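Local coordinates for protein alpha-L-arabinosidase (Xanthomonas axonopodis pv. citri, PDB 6D25) that probably hydrolyses alpha-L-arabinofuranosyl side groups of arabinoxylans, including those on internal di-substituted xylose units, as a trimeric GH51 arabinofuranosidase, at residues 53-65 and 122-134. Residues are numbered along the deposited sequence; the frame is centred on the assembly and turned at random. Where two conformers were deposited one is given.
Sequences AEHLGTGIYGGVW and NTHWGGVEESNRF
Glu-130 accepts three bonds through its two carboxylate oxygens, two of them from residues 53-65. His-55 ND1 donates to Glu-130 OE1 at 2.8 Å, nearly straight (166°) and with the acceptor in the imidazole plane, while the donor stands above the carboxylate plane. Tyr-61 OH donates to the syn lone pair of Glu-130 OE2 at 2.6 Å, and the backbone N of Asn-132 takes the anti side of that oxygen. A bend at chi2 (61°) in Glu-130, after a CG anti to the backbone N, turns the carboxylate back to both rings. Tyr-61 OH also accepts from Phe-134 N at 3.1 Å; Arg-133 N donates to Ser-131 OG, an ST turn. His-55 NE2 bonds to Trp-96 NE1 while Phe-101 stacks on the ring, so both imidazole nitrogens have partners. The setting is the mouth of the (beta/alpha)8 barrel expected of GH51: residues 53-65 follow its first strand, 51-52, and residues 122-134 run round the turn and down the second strand of the hairpin 120-122/128-130, inserted between the second and third strands. At the hairpin turn, Trp-125 NE1 donates to Glu-54 OE2 at 2.8 Å, 67° out of the carboxylate plane; Phe-101 N shares that oxygen, and Gln-373 and a glycerol, probably from the crystallisation liquor, bond to OE1, consistent with a polar pocket. Leu-56 CD1 lies over one indole face, 3.5 Å from the five-membered ring centroid of Trp-125, with His-124 CB on the opposite face. The carbonyl O of His-55 receives Asn-122 ND2 at 2.7 Å, and a water bridges Gly-57 N to Trp-125 O. Farther along, Ile-60 CG2 sits over the Phe-134 ring, and Trp-65 CZ2 lies 3.6 Å from Arg-133 CZ, over a guanidinium whose NH1 is salt-bridged to Glu-138.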
ATOM      1  N   ALA A  53      12.078   0.490  24.581  1.00 15.67           N
ATOM      2  CA  ALA A  53      12.714  -0.807  24.592  1.00 16.29           C
ATOM      3  C   ALA A  53      12.507  -1.518  23.249  1.00 16.34           C
ATOM      4  O   ALA A  53      11.543  -2.313  23.100  1.00 16.89           O
ATOM      5  CB  ALA A  53      12.178  -1.618  25.733  1.00 16.40           C
ATOM      6  N   GLU A  54      13.405  -1.274  22.292  1.00 15.59           N
ATOM      7  CA  GLU A  54      13.374  -1.941  21.012  1.00 15.49           C
ATOM      8  C   GLU A  54      13.937  -3.346  21.171  1.00 15.39           C
ATOM      9  O   GLU A  54      14.811  -3.585  22.014  1.00 15.97           O
ATOM     10  CB  GLU A  54      14.202  -1.162  19.980  1.00 15.98           C
ATOM     11  CG  GLU A  54      14.175  -1.711  18.558  1.00 16.61           C
ATOM     12  CD  GLU A  54      14.701  -0.761  17.493  1.00 16.99           C
ATOM     13  OE1 GLU A  54      15.239   0.312  17.876  1.00 17.60           O
ATOM     14  OE2 GLU A  54      14.594  -1.079  16.277  1.00 17.28           O
ATOM     15  N   HIS A  55      13.509  -4.244  20.263  1.00 15.31           N
ATOM     16  CA  HIS A  55      14.179  -5.536  20.129  1.00 15.69           C
ATOM     17  C   HIS A  55      15.510  -5.304  19.431  1.00 15.86           C
ATOM     18  O   HIS A  55      15.554  -5.245  18.195  1.00 15.89           O
ATOM     19  CB  HIS A  55      13.311  -6.535  19.377  1.00 15.61           C
ATOM     20  CG  HIS A  55      12.225  -7.096  20.215  1.00 15.72           C
ATOM     21  ND1 HIS A  55      12.101  -8.428  20.401  1.00 16.12           N
ATOM     22  CD2 HIS A  55      11.297  -6.506  20.999  1.00 16.43           C
ATOM     23  CE1 HIS A  55      11.096  -8.650  21.246  1.00 16.53           C
ATOM     24  NE2 HIS A  55      10.592  -7.489  21.632  1.00 16.19           N
ATOM     25  N   LEU A  56      16.556  -5.148  20.227  1.00 15.77           N
ATOM     26  CA  LEU A  56      17.849  -4.691  19.726  1.00 16.02           C
ATOM     27  C   LEU A  56      18.927  -5.180  20.701  1.00 16.08           C
ATOM     28  O   LEU A  56      18.848  -4.856  21.888  1.00 15.70           O
ATOM     29  CB  LEU A  56      17.822  -3.155  19.649  1.00 15.92           C
ATOM     30  CG  LEU A  56      18.918  -2.484  18.824  1.00 16.33           C
ATOM     31  CD1 LEU A  56      18.555  -1.033  18.553  1.00 16.10           C
ATOM     32  CD2 LEU A  56      20.310  -2.596  19.439  1.00 16.84           C
ATOM     33  N   GLY A  57      19.897  -5.936  20.207  1.00 16.02           N
ATOM     34  CA  GLY A  57      21.020  -6.372  21.021  1.00 16.61           C
ATOM     35  C   GLY A  57      20.549  -7.148  22.240  1.00 16.58           C
ATOM     36  O   GLY A  57      19.749  -8.114  22.109  1.00 16.99           O
ATOM     37  N   THR A  58      20.965  -6.715  23.426  1.00 16.13           N
ATOM     38  CA  THR A  58      20.567  -7.340  24.661  1.00 16.07           C
ATOM     39  C   THR A  58      19.572  -6.447  25.418  1.00 16.33           C
ATOM     40  O   THR A  58      19.400  -6.581  26.651  1.00 16.69           O
ATOM     41  CB  THR A  58      21.785  -7.739  25.501  1.00 16.95           C
ATOM     42  OG1 THR A  58      22.531  -6.548  25.750  1.00 16.51           O
ATOM     43  CG2 THR A  58      22.628  -8.816  24.855  1.00 17.09           C
ATOM     44  N   GLY A  59      18.878  -5.548  24.706  1.00 15.17           N
ATOM     45  CA  GLY A  59      17.938  -4.676  25.333  1.00 15.09           C
ATOM     46  C   GLY A  59      16.711  -5.375  25.864  1.00 15.77           C
ATOM     47  O   GLY A  59      16.153  -4.934  26.877  1.00 16.06           O
ATOM     48  N   ILE A  60      16.284  -6.447  25.198  1.00 15.48           N
ATOM     49  CA  ILE A  60      15.159  -7.236  25.661  1.00 16.34           C
ATOM     50  C   ILE A  60      15.670  -8.557  26.236  1.00 16.04           C
ATOM     51  O   ILE A  60      15.396  -8.870  27.407  1.00 15.63           O
ATOM     52  CB  ILE A  60      14.144  -7.466  24.518  1.00 16.50           C
ATOM     53  CG1 ILE A  60      13.521  -6.142  24.067  1.00 16.83           C
ATOM     54  CG2 ILE A  60      13.100  -8.478  24.930  1.00 17.59           C
ATOM     55  CD1 ILE A  60      12.653  -5.472  25.055  1.00 17.29           C
ATOM     56  N   TYR A  61      16.368  -9.312  25.425  1.00 16.45           N
ATOM     57  CA  TYR A  61      16.891 -10.621  25.828  1.00 17.07           C
ATOM     58  C   TYR A  61      18.174 -10.402  26.640  1.00 18.13           C
ATOM     59  O   TYR A  61      19.191 -10.009  26.072  1.00 18.17           O
ATOM     60  CB  TYR A  61      17.134 -11.530  24.604  1.00 17.26           C
ATOM     61  CG  TYR A  61      15.833 -11.768  23.864  1.00 17.32           C
ATOM     62  CD1 TYR A  61      14.838 -12.555  24.433  1.00 17.42           C
ATOM     63  CD2 TYR A  61      15.559 -11.136  22.665  1.00 17.07           C
ATOM     64  CE1 TYR A  61      13.592 -12.679  23.839  1.00 17.48           C
ATOM     65  CE2 TYR A  61      14.317 -11.261  22.067  1.00 17.25           C
ATOM     66  CZ  TYR A  61      13.338 -12.074  22.642  1.00 17.04           C
ATOM     67  OH  TYR A  61      12.133 -12.248  22.036  1.00 15.89           O
ATOM     68  N   GLY A  62      18.085 -10.696  27.945  1.00 18.74           N
ATOM     69  CA  GLY A  62      19.168 -10.396  28.855  1.00 19.47           C
ATOM     70  C   GLY A  62      18.879  -9.146  29.661  1.00 19.38           C
ATOM     71  O   GLY A  62      18.936  -9.170  30.863  1.00 19.82           O
ATOM     72  N   GLY A  63      18.503  -8.066  28.989  1.00 18.77           N
ATOM     73  CA  GLY A  63      18.224  -6.796  29.703  1.00 18.38           C
ATOM     74  C   GLY A  63      16.930  -6.813  30.501  1.00 18.51           C
ATOM     75  O   GLY A  63      16.857  -6.169  31.545  1.00 17.75           O
ATOM     76  N   VAL A  64      15.890  -7.490  29.981  1.00 18.14           N
ATOM     77  CA  VAL A  64      14.546  -7.516  30.613  1.00 18.30           C
ATOM     78  C   VAL A  64      14.100  -8.975  30.820  1.00 18.00           C
ATOM     79  O   VAL A  64      13.768  -9.399  31.932  1.00 18.98           O
ATOM     80  CB  VAL A  64      13.524  -6.742  29.772  1.00 18.17           C
ATOM     81  CG1 VAL A  64      12.115  -6.913  30.334  1.00 19.17           C
ATOM     82  CG2 VAL A  64      13.897  -5.267  29.677  1.00 18.66           C
ATOM     83  N   TRP A  65      14.098  -9.715  29.732  1.00 17.53           N
ATOM     84  CA  TRP A  65      13.571 -11.072  29.664  1.00 17.81           C
ATOM     85  C   TRP A  65      14.719 -12.066  29.812  1.00 18.73           C
ATOM     86  O   TRP A  65      15.645 -12.046  28.988  1.00 19.20           O
ATOM     87  CB  TRP A  65      12.865 -11.300  28.322  1.00 17.81           C
ATOM     88  CG  TRP A  65      12.315 -12.686  28.213  1.00 18.39           C
ATOM     89  CD1 TRP A  65      12.888 -13.755  27.579  1.00 18.65           C
ATOM     90  CD2 TRP A  65      11.104 -13.171  28.828  1.00 18.54           C
ATOM     91  NE1 TRP A  65      12.118 -14.874  27.765  1.00 19.30           N
ATOM     92  CE2 TRP A  65      11.003 -14.535  28.500  1.00 19.46           C
ATOM     93  CE3 TRP A  65      10.098 -12.583  29.591  1.00 18.50           C
ATOM     94  CZ2 TRP A  65       9.952 -15.326  28.964  1.00 20.36           C
ATOM     95  CZ3 TRP A  65       9.035 -13.353  30.010  1.00 19.17           C
ATOM     96  CH2 TRP A  65       8.959 -14.713  29.692  1.00 20.17           C
ATOM     97  N   ASN A 122      16.580 -10.404  13.027  1.00 21.09           N
ATOM     98  CA  ASN A 122      16.625  -9.001  13.362  1.00 20.59           C
ATOM     99  C   ASN A 122      17.534  -8.313  12.330  1.00 21.81           C
ATOM    100  O   ASN A 122      18.768  -8.257  12.505  1.00 21.28           O
ATOM    101  CB  ASN A 122      17.090  -8.770  14.805  1.00 20.38           C
ATOM    102  CG  ASN A 122      16.805  -7.339  15.227  1.00 20.45           C
ATOM    103  OD1 ASN A 122      16.922  -6.433  14.397  1.00 20.81           O
ATOM    104  ND2 ASN A 122      16.470  -7.128  16.488  1.00 19.47           N
ATOM    105  N   THR A 123      16.936  -7.864  11.224  1.00 22.99           N
ATOM    106  CA  THR A 123      17.717  -7.446  10.056  1.00 24.52           C
ATOM    107  C   THR A 123      18.532  -6.180  10.361  1.00 24.63           C
ATOM    108  O   THR A 123      19.679  -6.079   9.917  1.00 24.14           O
ATOM    109  CB  THR A 123      16.819  -7.185   8.836  1.00 26.12           C
ATOM    110  OG1 THR A 123      15.936  -6.107   9.169  1.00 26.56           O
ATOM    111  CG2 THR A 123      15.987  -8.375   8.410  1.00 26.74           C
ATOM    112  N   HIS A 124      17.968  -5.204  11.083  1.00 23.96           N
ATOM    113  CA  HIS A 124      18.707  -3.941  11.273  1.00 24.27           C
ATOM    114  C   HIS A 124      19.876  -4.122  12.269  1.00 23.19           C
ATOM    115  O   HIS A 124      20.880  -3.442  12.182  1.00 22.62           O
ATOM    116  CB  HIS A 124      17.791  -2.855  11.809  1.00 25.76           C
ATOM    117  CG  HIS A 124      16.639  -2.522  10.941  1.00 27.61           C
ATOM    118  ND1 HIS A 124      15.350  -3.024  11.181  1.00 29.09           N
ATOM    119  CD2 HIS A 124      16.569  -1.690   9.871  1.00 28.99           C
ATOM    120  CE1 HIS A 124      14.547  -2.600  10.215  1.00 31.14           C
ATOM    121  NE2 HIS A 124      15.272  -1.751   9.393  1.00 28.95           N
ATOM    122  N   TRP A 125      19.740  -5.005  13.243  1.00 21.26           N
ATOM    123  CA  TRP A 125      20.556  -4.965  14.434  1.00 20.85           C
ATOM    124  C   TRP A 125      21.367  -6.262  14.549  1.00 21.49           C
ATOM    125  O   TRP A 125      21.114  -7.090  15.426  1.00 21.56           O
ATOM    126  CB  TRP A 125      19.659  -4.680  15.657  1.00 20.70           C
ATOM    127  CG  TRP A 125      18.829  -3.442  15.483  1.00 20.39           C
ATOM    128  CD1 TRP A 125      17.461  -3.344  15.527  1.00 19.55           C
ATOM    129  CD2 TRP A 125      19.315  -2.104  15.231  1.00 19.91           C
ATOM    130  NE1 TRP A 125      17.064  -2.048  15.339  1.00 20.23           N
ATOM    131  CE2 TRP A 125      18.172  -1.262  15.144  1.00 19.74           C
ATOM    132  CE3 TRP A 125      20.581  -1.533  15.054  1.00 20.27           C
ATOM    133  CZ2 TRP A 125      18.275   0.108  14.890  1.00 19.48           C
ATOM    134  CZ3 TRP A 125      20.682  -0.180  14.793  1.00 19.84           C
ATOM    135  CH2 TRP A 125      19.545   0.626  14.712  1.00 19.78           C
ATOM    136  N   GLY A 126      22.272  -6.453  13.600  1.00 20.99           N
ATOM    137  CA  GLY A 126      23.225  -7.539  13.596  1.00 22.33           C
ATOM    138  C   GLY A 126      22.828  -8.723  12.716  1.00 22.63           C
ATOM    139  O   GLY A 126      23.623  -9.637  12.528  1.00 22.66           O
ATOM    140  N   GLY A 127      21.618  -8.739  12.188  1.00 22.65           N
ATOM    141  CA  GLY A 127      21.146  -9.883  11.414  1.00 23.31           C
ATOM    142  C   GLY A 127      21.056 -11.159  12.257  1.00 22.92           C
ATOM    143  O   GLY A 127      21.169 -12.262  11.726  1.00 23.21           O
ATOM    144  N   VAL A 128      20.866 -11.025  13.561  1.00 22.32           N
ATOM    145  CA  VAL A 128      20.808 -12.173  14.481  1.00 22.21           C
ATOM    146  C   VAL A 128      19.358 -12.695  14.577  1.00 21.21           C
ATOM    147  O   VAL A 128      18.387 -12.024  14.249  1.00 20.70           O
ATOM    148  CB  VAL A 128      21.344 -11.779  15.872  1.00 22.56           C
ATOM    149  CG1 VAL A 128      22.825 -11.386  15.812  1.00 23.72           C
ATOM    150  CG2 VAL A 128      20.497 -10.685  16.526  1.00 22.17           C
ATOM    151  N   GLU A 129      19.220 -13.872  15.135  1.00 21.26           N
ATOM    152  CA  GLU A 129      17.938 -14.525  15.338  1.00 21.94           C
ATOM    153  C   GLU A 129      17.124 -13.793  16.421  1.00 20.72           C
ATOM    154  O   GLU A 129      17.672 -13.368  17.424  1.00 19.84           O
ATOM    155  CB  GLU A 129      18.151 -15.996  15.708  1.00 24.79           C
ATOM    156  CG  GLU A 129      18.547 -16.785  14.499  1.00 30.07           C
ATOM    157  CD  GLU A 129      19.252 -18.094  14.779  1.00 35.81           C
ATOM    158  OE1 GLU A 129      18.840 -18.739  15.828  1.00 41.29           O
ATOM    159  OE2 GLU A 129      20.220 -18.428  13.987  1.00 35.60           O
ATOM    160  N   GLU A 130      15.830 -13.658  16.164  1.00 18.83           N
ATOM    161  CA  GLU A 130      14.853 -13.175  17.112  1.00 17.78           C
ATOM    162  C   GLU A 130      13.898 -14.345  17.440  1.00 17.38           C
ATOM    163  O   GLU A 130      13.183 -14.822  16.555  1.00 16.94           O
ATOM    164  CB  GLU A 130      14.117 -12.000  16.455  1.00 17.64           C
ATOM    165  CG  GLU A 130      12.787 -11.608  17.097  1.00 17.37           C
ATOM    166  CD  GLU A 130      12.905 -11.169  18.543  1.00 17.58           C
ATOM    167  OE1 GLU A 130      13.642 -10.194  18.800  1.00 18.32           O
ATOM    168  OE2 GLU A 130      12.267 -11.828  19.438  1.00 18.14           O
ATOM    169  N   SER A 131      13.916 -14.827  18.674  1.00 17.23           N
ATOM    170  CA  SER A 131      13.150 -16.030  19.099  1.00 17.02           C
ATOM    171  C   SER A 131      11.647 -15.727  19.214  1.00 16.57           C
ATOM    172  O   SER A 131      10.826 -16.639  19.224  1.00 16.94           O
ATOM    173  CB  SER A 131      13.649 -16.513  20.428  1.00 17.40           C
ATOM    174  OG  SER A 131      13.303 -15.586  21.435  1.00 16.34           O
ATOM    175  N   ASN A 132      11.302 -14.465  19.351  1.00 15.95           N
ATOM    176  CA  ASN A 132       9.929 -14.037  19.628  1.00 16.08           C
ATOM    177  C   ASN A 132       9.398 -14.605  20.967  1.00 16.30           C
ATOM    178  O   ASN A 132       8.177 -14.621  21.191  1.00 16.03           O
ATOM    179  CB  ASN A 132       8.968 -14.305  18.480  1.00 16.29           C
ATOM    180  CG  ASN A 132       9.198 -13.333  17.338  1.00 15.97           C
ATOM    181  OD1 ASN A 132       9.121 -12.133  17.554  1.00 16.09           O
ATOM    182  ND2 ASN A 132       9.556 -13.838  16.157  1.00 16.19           N
ATOM    183  N   ARG A 133      10.293 -14.968  21.887  1.00 15.75           N
ATOM    184  CA  ARG A 133       9.838 -15.448  23.172  1.00 15.62           C
ATOM    185  C   ARG A 133       9.249 -14.295  23.984  1.00 15.30           C
ATOM    186  O   ARG A 133       8.395 -14.497  24.815  1.00 14.26           O
ATOM    187  CB  ARG A 133      10.996 -16.117  23.911  0.50 15.83           C
ATOM    188  CG  ARG A 133      10.608 -16.741  25.234  0.50 15.94           C
ATOM    189  CD  ARG A 133       9.599 -17.835  25.131  0.50 16.11           C
ATOM    190  NE  ARG A 133       9.085 -18.224  26.424  0.50 16.18           N
ATOM    191  CZ  ARG A 133       8.004 -17.681  27.005  0.50 15.82           C
ATOM    192  NH1 ARG A 133       7.416 -16.627  26.457  0.50 15.04           N
ATOM    193  NH2 ARG A 133       7.543 -18.193  28.145  0.50 15.89           N
ATOM    194  N   PHE A 134       9.749 -13.076  23.749  1.00 14.82           N
ATOM    195  CA  PHE A 134       9.180 -11.898  24.330  1.00 14.26           C
ATOM    196  C   PHE A 134       8.262 -11.261  23.287  1.00 14.36           C
ATOM    197  O   PHE A 134       8.753 -10.654  22.314  1.00 14.10           O
ATOM    198  CB  PHE A 134      10.271 -10.907  24.751  1.00 13.92           C
ATOM    199  CG  PHE A 134       9.816  -9.752  25.614  1.00 13.50           C
ATOM    200  CD1 PHE A 134       9.737  -9.880  26.979  1.00 13.86           C
ATOM    201  CD2 PHE A 134       9.513  -8.515  25.074  1.00 13.19           C
ATOM    202  CE1 PHE A 134       9.409  -8.834  27.813  1.00 13.72           C
ATOM    203  CE2 PHE A 134       9.157  -7.452  25.890  1.00 13.25           C
ATOM    204  CZ  PHE A 134       9.102  -7.614  27.263  1.00 13.43           C
TER
HETATM  205  O   HOH W   1      19.757  -7.450  17.791  1.00 20.53           O